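Local coordinates for protein JSC1_58120g3 ([Leptolyngbya] sp. JSC-1, PDB 6XHH) that probably senses far-red light as a cyanobacteriochrome, holding a verdin-type bilin chromophore in its GAF domain, at residues Thr26-Ile40 against Phe51-Leu63. Numbering follows the deposited sequence.
Sequences TQEVRRLFGIERVTI and FITESEAGGWRKL. With EDO (1,2-ethanediol), chain E.
Val-38 and Ser-55 form a hydrogen-bonded antiparallel pair near the open end of the hairpin between strands 37-43 and 49-56; Val-38 N lies 3.0 Å from Ser-55 O, with Ser-55 N returning a bond to Val-38 O. At Ile-40 the register slips: its O accepts from both Ile-52 N and Thr-53 N, the mark of a classic beta bulge. Beyond the strands, Ala-57 N extends the ladder to Glu-36 O.

On the face carrying Arg-37, Glu-54 and Glu-56, Arg-37, on strand 37-43, reaches across to the loop that follows strand 49-56. Extended through chi2, the chain turns at chi3 (-60°), which brings the end of the guanidinium to Arg-61 O, with NH1 at 2.7 Å and NH2 at 2.9 Å from that one oxygen. NH1 also makes a salt bridge to Glu-54 OE2 (2.9 Å), weak as a hydrogen bond because the N-H...O angle is only 122°. Leu-63 CG sits over the centre of one guanidinium face, 3.5 Å above its plane, and Glu-56 CG lies over the opposite face. Glu-54 OE2 in turn takes Leu-63 N on its syn lone pair, at 2.9 Å.

On the other face, helix 18-33 packs against Ser-55. Thr-26 OG1, bonded to Ser-23 O, touches Ser-55 CB at 3.6 Å, while Arg-30 NE reaches Ser-55 OG only weakly (3.3 Å). Arg-30 NH2 bonds Ile-35 O in the guanidinium plane, and Ala-57 CB covers one face of the group.

Thr-39 CB meets the ring edge of Phe-51, which touches the bilin. The salt bridge to Glu-54 probably offsets part of Arg-37's charge, and the two-nitrogen grip on Arg-61 O probably restrains the 57-63 loop against strand 37-43.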
ATOM      1  N   THR A  26      -4.083   0.379   9.552  1.00 12.13           N
ATOM      2  CA  THR A  26      -4.984   0.245   8.407  1.00  9.91           C
ATOM      3  C   THR A  26      -6.286   1.008   8.645  1.00 12.28           C
ATOM      4  O   THR A  26      -6.809   1.650   7.724  1.00 13.66           O
ATOM      5  CB  THR A  26      -5.273  -1.228   8.079  1.00  8.82           C
ATOM      6  OG1 THR A  26      -5.814  -1.900   9.211  1.00 14.39           O
ATOM      7  CG2 THR A  26      -4.029  -1.960   7.617  1.00 10.42           C
ATOM      8  N   GLN A  27      -6.807   0.970   9.880  1.00 12.68           N
ATOM      9  CA  GLN A  27      -8.031   1.695  10.212  1.00 12.08           C
ATOM     10  C   GLN A  27      -7.847   3.194  10.063  1.00 12.72           C
ATOM     11  O   GLN A  27      -8.698   3.879   9.484  1.00 15.64           O
ATOM     12  CB  GLN A  27      -8.464   1.358  11.641  1.00 14.15           C
ATOM     13  CG  GLN A  27      -8.936  -0.083  11.849  1.00 22.84           C
ATOM     14  CD  GLN A  27      -9.733  -0.284  13.138  1.00 28.68           C
ATOM     15  OE1 GLN A  27     -10.298   0.662  13.697  1.00 35.10           O
ATOM     16  NE2 GLN A  27      -9.764  -1.520  13.623  1.00 41.16           N
ATOM     17  N   GLU A  28      -6.747   3.728  10.593  1.00 13.98           N
ATOM     18  CA  GLU A  28      -6.570   5.177  10.575  1.00 13.01           C
ATOM     19  C   GLU A  28      -6.338   5.698   9.163  1.00 11.47           C
ATOM     20  O   GLU A  28      -6.877   6.744   8.788  1.00 13.56           O
ATOM     21  CB  GLU A  28      -5.414   5.572  11.491  1.00 13.47           C
ATOM     22  CG  GLU A  28      -5.671   5.299  12.947  1.00 20.27           C
ATOM     23  CD  GLU A  28      -6.993   5.850  13.415  1.00 32.77           C
ATOM     24  OE1 GLU A  28      -7.335   6.990  13.024  1.00 31.34           O
ATOM     25  OE2 GLU A  28      -7.685   5.140  14.173  1.00 30.60           O
ATOM     26  N   VAL A  29      -5.533   4.996   8.366  1.00 13.78           N
ATOM     27  CA  VAL A  29      -5.336   5.415   6.983  1.00 13.41           C
ATOM     28  C   VAL A  29      -6.641   5.346   6.196  1.00 12.08           C
ATOM     29  O   VAL A  29      -6.936   6.239   5.390  1.00 14.06           O
ATOM     30  CB  VAL A  29      -4.228   4.581   6.316  1.00 11.25           C
ATOM     31  CG1 VAL A  29      -4.177   4.889   4.824  1.00 12.79           C
ATOM     32  CG2 VAL A  29      -2.881   4.873   6.976  1.00 14.45           C
ATOM     33  N   ARG A  30      -7.437   4.289   6.403  1.00 14.28           N
ATOM     34  CA  ARG A  30      -8.695   4.161   5.662  1.00 12.19           C
ATOM     35  C   ARG A  30      -9.650   5.302   5.996  1.00 15.08           C
ATOM     36  O   ARG A  30     -10.261   5.897   5.101  1.00 15.20           O
ATOM     37  CB  ARG A  30      -9.361   2.812   5.952  1.00 17.07           C
ATOM     38  CG  ARG A  30     -10.400   2.430   4.887  1.00 17.38           C
ATOM     39  CD  ARG A  30     -11.544   1.556   5.422  1.00 19.08           C
ATOM     40  NE  ARG A  30     -12.152   2.134   6.618  1.00 22.03           N
ATOM     41  CZ  ARG A  30     -12.972   3.183   6.627  1.00 27.76           C
ATOM     42  NH1 ARG A  30     -13.452   3.629   7.782  1.00 32.40           N
ATOM     43  NH2 ARG A  30     -13.314   3.796   5.498  1.00 22.95           N
ATOM     44  N   ARG A  31      -9.790   5.613   7.288  1.00 12.89           N
ATOM     45  CA  ARG A  31     -10.629   6.725   7.736  1.00 15.19           C
ATOM     46  C   ARG A  31     -10.141   8.052   7.158  1.00 14.53           C
ATOM     47  O   ARG A  31     -10.930   8.857   6.645  1.00 15.40           O
ATOM     48  CB  ARG A  31     -10.610   6.768   9.271  1.00 18.80           C
ATOM     49  CG  ARG A  31     -11.498   7.824   9.921  1.00 30.08           C
ATOM     50  CD  ARG A  31     -11.402   7.766  11.456  1.00 35.50           C
ATOM     51  NE  ARG A  31     -10.477   8.759  12.001  1.00 42.93           N
ATOM     52  CZ  ARG A  31     -10.850   9.823  12.706  1.00 39.68           C
ATOM     53  NH1 ARG A  31     -12.133  10.040  12.960  1.00 34.33           N
ATOM     54  NH2 ARG A  31      -9.937  10.672  13.162  1.00 41.80           N
ATOM     55  N   LEU A  32      -8.831   8.296   7.253  1.00 13.15           N
ATOM     56  CA  LEU A  32      -8.246   9.543   6.770  1.00 13.10           C
ATOM     57  C   LEU A  32      -8.539   9.763   5.291  1.00 15.18           C
ATOM     58  O   LEU A  32      -8.957  10.852   4.881  1.00 14.73           O
ATOM     59  CB  LEU A  32      -6.740   9.509   7.020  1.00 13.98           C
ATOM     60  CG  LEU A  32      -5.929  10.701   6.515  1.00 21.24           C
ATOM     61  CD1 LEU A  32      -6.376  11.960   7.230  1.00 21.95           C
ATOM     62  CD2 LEU A  32      -4.443  10.455   6.737  1.00 18.36           C
ATOM     63  N   PHE A  33      -8.330   8.735   4.475  1.00 12.13           N
ATOM     64  CA  PHE A  33      -8.543   8.843   3.036  1.00 15.19           C
ATOM     65  C   PHE A  33     -10.000   8.673   2.619  1.00 12.33           C
ATOM     66  O   PHE A  33     -10.323   8.916   1.451  1.00 15.63           O
ATOM     67  CB  PHE A  33      -7.682   7.805   2.306  1.00 13.47           C
ATOM     68  CG  PHE A  33      -6.207   8.152   2.250  1.00 13.72           C
ATOM     69  CD1 PHE A  33      -5.737   9.372   2.719  1.00 21.69           C
ATOM     70  CD2 PHE A  33      -5.294   7.261   1.715  1.00 14.99           C
ATOM     71  CE1 PHE A  33      -4.380   9.702   2.649  1.00 17.33           C
ATOM     72  CE2 PHE A  33      -3.931   7.587   1.647  1.00 22.87           C
ATOM     73  CZ  PHE A  33      -3.480   8.804   2.120  1.00 17.77           C
ATOM     74  N   GLY A  34     -10.880   8.280   3.537  1.00 12.82           N
ATOM     75  CA  GLY A  34     -12.261   7.991   3.191  1.00 16.94           C
ATOM     76  C   GLY A  34     -12.371   6.976   2.070  1.00 15.66           C
ATOM     77  O   GLY A  34     -13.097   7.191   1.090  1.00 16.67           O
ATOM     78  N   ILE A  35     -11.654   5.863   2.190  1.00 15.07           N
ATOM     79  CA  ILE A  35     -11.661   4.866   1.124  1.00 12.21           C
ATOM     80  C   ILE A  35     -12.160   3.524   1.644  1.00 14.36           C
ATOM     81  O   ILE A  35     -12.505   3.383   2.824  1.00 14.14           O
ATOM     82  CB  ILE A  35     -10.269   4.704   0.493  1.00 11.69           C
ATOM     83  CG1 ILE A  35      -9.229   4.318   1.565  1.00 15.12           C
ATOM     84  CG2 ILE A  35      -9.872   5.979  -0.260  1.00 13.82           C
ATOM     85  CD1 ILE A  35      -7.796   4.222   1.020  1.00 14.91           C
ATOM     86  N   GLU A  36     -12.175   2.520   0.771  1.00 12.77           N
ATOM     87  CA  GLU A  36     -12.879   1.280   1.062  1.00 12.85           C
ATOM     88  C   GLU A  36     -11.982   0.161   1.574  1.00 13.50           C
ATOM     89  O   GLU A  36     -12.490  -0.764   2.209  1.00 13.49           O
ATOM     90  CB  GLU A  36     -13.648   0.825  -0.188  1.00 15.01           C
ATOM     91  CG  GLU A  36     -14.843   1.748  -0.444  1.00 15.01           C
ATOM     92  CD  GLU A  36     -15.369   1.772  -1.881  1.00 15.67           C
ATOM     93  OE1 GLU A  36     -14.702   1.305  -2.832  1.00 14.59           O
ATOM     94  OE2 GLU A  36     -16.499   2.280  -2.054  1.00 20.45           O
ATOM     95  N   ARG A  37     -10.670   0.222   1.344  1.00 12.30           N
ATOM     96  CA  ARG A  37      -9.799  -0.795   1.922  1.00  9.84           C
ATOM     97  C   ARG A  37      -8.383  -0.275   2.030  1.00 12.86           C
ATOM     98  O   ARG A  37      -7.903   0.401   1.128  1.00 12.35           O
ATOM     99  CB  ARG A  37      -9.793  -2.084   1.087  1.00 11.88           C
ATOM    100  CG  ARG A  37      -9.364  -3.288   1.888  1.00 17.03           C
ATOM    101  CD  ARG A  37      -8.952  -4.448   1.022  1.00 18.86           C
ATOM    102  NE  ARG A  37      -9.999  -4.945   0.126  1.00 16.30           N
ATOM    103  CZ  ARG A  37     -10.965  -5.793   0.479  1.00 16.61           C
ATOM    104  NH1 ARG A  37     -11.056  -6.246   1.729  1.00 20.18           N
ATOM    105  NH2 ARG A  37     -11.840  -6.204  -0.433  1.00 16.64           N
ATOM    106  N   VAL A  38      -7.730  -0.600   3.141  1.00 11.25           N
ATOM    107  CA  VAL A  38      -6.288  -0.448   3.305  1.00  9.02           C
ATOM    108  C   VAL A  38      -5.752  -1.768   3.841  1.00 10.84           C
ATOM    109  O   VAL A  38      -6.337  -2.357   4.757  1.00 12.43           O
ATOM    110  CB  VAL A  38      -5.923   0.718   4.250  1.00  9.99           C
ATOM    111  CG1 VAL A  38      -4.405   0.812   4.426  1.00 11.90           C
ATOM    112  CG2 VAL A  38      -6.450   2.019   3.700  1.00 11.26           C
ATOM    113  N   THR A  39      -4.645  -2.236   3.270  1.00 10.90           N
ATOM    114  CA  THR A  39      -4.082  -3.528   3.618  1.00 11.74           C
ATOM    115  C   THR A  39      -2.596  -3.410   3.930  1.00 10.77           C
ATOM    116  O   THR A  39      -1.876  -2.567   3.377  1.00 11.28           O
ATOM    117  CB  THR A  39      -4.237  -4.572   2.489  1.00 11.91           C
ATOM    118  OG1 THR A  39      -3.534  -4.130   1.311  1.00 13.23           O
ATOM    119  CG2 THR A  39      -5.676  -4.793   2.146  1.00 13.71           C
ATOM    120  N   ILE A  40      -2.141  -4.309   4.794  1.00 12.94           N
ATOM    121  CA  ILE A  40      -0.729  -4.595   4.990  1.00 12.58           C
ATOM    122  C   ILE A  40      -0.474  -5.994   4.466  1.00 11.94           C
ATOM    123  O   ILE A  40      -1.145  -6.956   4.872  1.00 13.36           O
ATOM    124  CB  ILE A  40      -0.320  -4.464   6.468  1.00 11.33           C
ATOM    125  CG1 ILE A  40      -0.459  -3.004   6.911  1.00  9.77           C
ATOM    126  CG2 ILE A  40       1.118  -4.938   6.672  1.00 14.19           C
ATOM    127  CD1 ILE A  40      -0.519  -2.819   8.434  1.00 11.03           C
ATOM    128  N   PHE A  51      -1.772 -11.282   2.462  1.00 12.85           N
ATOM    129  CA  PHE A  51      -2.434 -10.209   3.196  1.00 11.00           C
ATOM    130  C   PHE A  51      -2.439 -10.516   4.698  1.00 15.39           C
ATOM    131  O   PHE A  51      -3.012 -11.527   5.127  1.00 17.24           O
ATOM    132  CB  PHE A  51      -3.866 -10.035   2.693  1.00 10.67           C
ATOM    133  CG  PHE A  51      -3.961  -9.536   1.287  1.00 12.87           C
ATOM    134  CD1 PHE A  51      -3.915  -8.174   1.020  1.00 13.34           C
ATOM    135  CD2 PHE A  51      -4.097 -10.424   0.232  1.00 15.70           C
ATOM    136  CE1 PHE A  51      -4.017  -7.709  -0.278  1.00 16.72           C
ATOM    137  CE2 PHE A  51      -4.178  -9.971  -1.076  1.00 15.38           C
ATOM    138  CZ  PHE A  51      -4.154  -8.614  -1.334  1.00 15.17           C
ATOM    139  N   ILE A  52      -1.853  -9.627   5.498  1.00 13.81           N
ATOM    140  CA  ILE A  52      -1.737  -9.826   6.940  1.00 14.88           C
ATOM    141  C   ILE A  52      -2.839  -9.111   7.710  1.00 16.06           C
ATOM    142  O   ILE A  52      -3.404  -9.671   8.651  1.00 15.77           O
ATOM    143  CB  ILE A  52      -0.350  -9.355   7.421  1.00 15.32           C
ATOM    144  CG1 ILE A  52       0.734 -10.064   6.627  1.00 13.98           C
ATOM    145  CG2 ILE A  52      -0.200  -9.570   8.932  1.00 17.69           C
ATOM    146  CD1 ILE A  52       0.675 -11.549   6.728  1.00 18.06           C
ATOM    147  N   THR A  53      -3.125  -7.864   7.345  1.00 12.86           N
ATOM    148  CA  THR A  53      -4.076  -7.026   8.058  1.00 11.71           C
ATOM    149  C   THR A  53      -4.834  -6.166   7.064  1.00 14.94           C
ATOM    150  O   THR A  53      -4.291  -5.753   6.032  1.00 13.51           O
ATOM    151  CB  THR A  53      -3.374  -6.124   9.085  1.00 13.25           C
ATOM    152  OG1 THR A  53      -2.531  -6.933   9.895  1.00 18.92           O
ATOM    153  CG2 THR A  53      -4.394  -5.444   9.993  1.00 17.26           C
ATOM    154  N   GLU A  54      -6.088  -5.872   7.388  1.00 11.83           N
ATOM    155  CA  GLU A  54      -6.873  -5.025   6.516  1.00 12.60           C
ATOM    156  C   GLU A  54      -7.896  -4.253   7.328  1.00 16.11           C
ATOM    157  O   GLU A  54      -8.300  -4.671   8.418  1.00 17.36           O
ATOM    158  CB  GLU A  54      -7.565  -5.857   5.432  1.00 12.64           C
ATOM    159  CG  GLU A  54      -8.744  -6.657   5.942  1.00 17.32           C
ATOM    160  CD  GLU A  54      -9.198  -7.720   4.964  1.00 21.35           C
ATOM    161  OE1 GLU A  54      -9.350  -8.893   5.373  1.00 22.81           O
ATOM    162  OE2 GLU A  54      -9.396  -7.382   3.776  1.00 16.65           O
ATOM    163  N   SER A  55      -8.296  -3.108   6.782  1.00 13.08           N
ATOM    164  CA  SER A  55      -9.458  -2.360   7.242  1.00 13.13           C
ATOM    165  C   SER A  55     -10.320  -2.134   6.011  1.00 13.58           C
ATOM    166  O   SER A  55      -9.811  -1.707   4.971  1.00 14.13           O
ATOM    167  CB  SER A  55      -9.052  -1.035   7.903  1.00 15.31           C
ATOM    168  OG  SER A  55     -10.147  -0.143   8.038  1.00 22.65           O
ATOM    169  N   GLU A  56     -11.597  -2.491   6.092  1.00 14.81           N
ATOM    170  CA  GLU A  56     -12.475  -2.428   4.934  1.00 15.41           C
ATOM    171  C   GLU A  56     -13.789  -1.740   5.292  1.00 18.02           C
ATOM    172  O   GLU A  56     -14.239  -1.785   6.441  1.00 22.74           O
ATOM    173  CB  GLU A  56     -12.702  -3.847   4.376  1.00 18.63           C
ATOM    174  CG  GLU A  56     -13.724  -3.969   3.267  1.00 29.12           C
ATOM    175  CD  GLU A  56     -15.125  -4.238   3.791  1.00 27.36           C
ATOM    176  OE1 GLU A  56     -15.316  -5.198   4.571  1.00 34.77           O
ATOM    177  OE2 GLU A  56     -16.034  -3.478   3.426  1.00 31.17           O
ATOM    178  N   ALA A  57     -14.395  -1.093   4.294  1.00 17.55           N
ATOM    179  CA  ALA A  57     -15.678  -0.415   4.447  1.00 23.41           C
ATOM    180  C   ALA A  57     -16.502  -0.602   3.183  1.00 24.02           C
ATOM    181  O   ALA A  57     -16.016  -0.347   2.077  1.00 23.67           O
ATOM    182  CB  ALA A  57     -15.483   1.079   4.735  1.00 28.22           C
ATOM    183  N   GLY A  58     -17.741  -1.068   3.344  1.00 25.24           N
ATOM    184  CA  GLY A  58     -18.643  -1.189   2.217  1.00 30.62           C
ATOM    185  C   GLY A  58     -19.061  -2.601   1.862  1.00 24.43           C
ATOM    186  O   GLY A  58     -19.655  -2.815   0.798  1.00 30.10           O
ATOM    187  N   GLY A  59     -18.750  -3.573   2.719  1.00 19.48           N
ATOM    188  CA  GLY A  59     -19.208  -4.939   2.512  1.00 24.79           C
ATOM    189  C   GLY A  59     -18.478  -5.699   1.419  1.00 27.60           C
ATOM    190  O   GLY A  59     -19.093  -6.359   0.577  1.00 26.73           O
ATOM    191  N   TRP A  60     -17.158  -5.615   1.434  1.00 23.55           N
ATOM    192  CA  TRP A  60     -16.280  -6.273   0.480  1.00 18.15           C
ATOM    193  C   TRP A  60     -15.763  -7.587   1.057  1.00 19.51           C
ATOM    194  O   TRP A  60     -15.842  -7.833   2.263  1.00 22.41           O
ATOM    195  CB  TRP A  60     -15.126  -5.328   0.129  1.00 16.35           C
ATOM    196  CG  TRP A  60     -15.650  -4.007  -0.314  1.00 17.19           C
ATOM    197  CD1 TRP A  60     -15.868  -2.892   0.454  1.00 18.80           C
ATOM    198  CD2 TRP A  60     -16.085  -3.677  -1.632  1.00 16.74           C
ATOM    199  NE1 TRP A  60     -16.395  -1.886  -0.320  1.00 19.45           N
ATOM    200  CE2 TRP A  60     -16.538  -2.341  -1.603  1.00 16.78           C
ATOM    201  CE3 TRP A  60     -16.137  -4.383  -2.840  1.00 16.50           C
ATOM    202  CZ2 TRP A  60     -17.030  -1.695  -2.739  1.00 17.79           C
ATOM    203  CZ3 TRP A  60     -16.614  -3.737  -3.965  1.00 21.97           C
ATOM    204  CH2 TRP A  60     -17.064  -2.410  -3.905  1.00 18.47           C
ATOM    205  N   ARG A  61     -15.227  -8.439   0.182  1.00 19.15           N
ATOM    206  CA  ARG A  61     -14.601  -9.667   0.654  1.00 18.14           C
ATOM    207  C   ARG A  61     -13.388  -9.339   1.511  1.00 15.22           C
ATOM    208  O   ARG A  61     -12.668  -8.369   1.263  1.00 19.68           O
ATOM    209  CB  ARG A  61     -14.172 -10.557  -0.519  1.00 22.47           C
ATOM    210  CG  ARG A  61     -15.313 -11.301  -1.184  1.00 29.08           C
ATOM    211  CD  ARG A  61     -14.888 -12.590  -1.880  1.00 25.32           C
ATOM    212  NE  ARG A  61     -13.804 -12.412  -2.844  1.00 30.68           N
ATOM    213  CZ  ARG A  61     -13.930 -11.892  -4.062  1.00 31.28           C
ATOM    214  NH1 ARG A  61     -15.104 -11.458  -4.507  1.00 26.90           N
ATOM    215  NH2 ARG A  61     -12.862 -11.796  -4.842  1.00 40.33           N
ATOM    216  N   LYS A  62     -13.158 -10.177   2.518  1.00 16.02           N
ATOM    217  CA  LYS A  62     -11.961 -10.073   3.338  1.00 15.00           C
ATOM    218  C   LYS A  62     -10.783 -10.687   2.597  1.00 16.94           C
ATOM    219  O   LYS A  62     -10.886 -11.799   2.069  1.00 18.55           O
ATOM    220  CB  LYS A  62     -12.171 -10.770   4.682  1.00 18.60           C
ATOM    221  CG  LYS A  62     -13.041  -9.967   5.638  1.00 27.08           C
ATOM    222  CD  LYS A  62     -13.002 -10.532   7.049  1.00 38.81           C
ATOM    223  CE  LYS A  62     -14.315 -10.284   7.784  1.00 42.90           C
ATOM    224  NZ  LYS A  62     -14.212 -10.587   9.242  1.00 47.95           N
ATOM    225  N   LEU A  63      -9.670  -9.949   2.537  1.00 15.73           N
ATOM    226  CA  LEU A  63      -8.466 -10.434   1.873  1.00 15.85           C
ATOM    227  C   LEU A  63      -7.483 -11.105   2.818  1.00 15.51           C
ATOM    228  O   LEU A  63      -6.638 -11.881   2.354  1.00 14.77           O
ATOM    229  CB  LEU A  63      -7.751  -9.286   1.147  1.00 13.90           C
ATOM    230  CG  LEU A  63      -8.672  -8.541   0.186  1.00 15.30           C
ATOM    231  CD1 LEU A  63      -7.843  -7.515  -0.561  1.00 17.29           C
ATOM    232  CD2 LEU A  63      -9.368  -9.498  -0.769  1.00 18.84           C
TER
HETATM  233  C1  EDO E 803     -12.699   9.767  -1.963  1.00 24.68           C
HETATM  234  O1  EDO E 803     -12.175   8.975  -0.885  1.00 18.10           O
HETATM  235  C2  EDO E 803     -14.193   9.490  -2.144  1.00 18.44           C
HETATM  236  O2  EDO E 803     -14.823   9.500  -0.852  1.00 28.11           O
HETATM  237  O   HOH W   1     -18.467   0.887  -0.484  1.00 29.07           O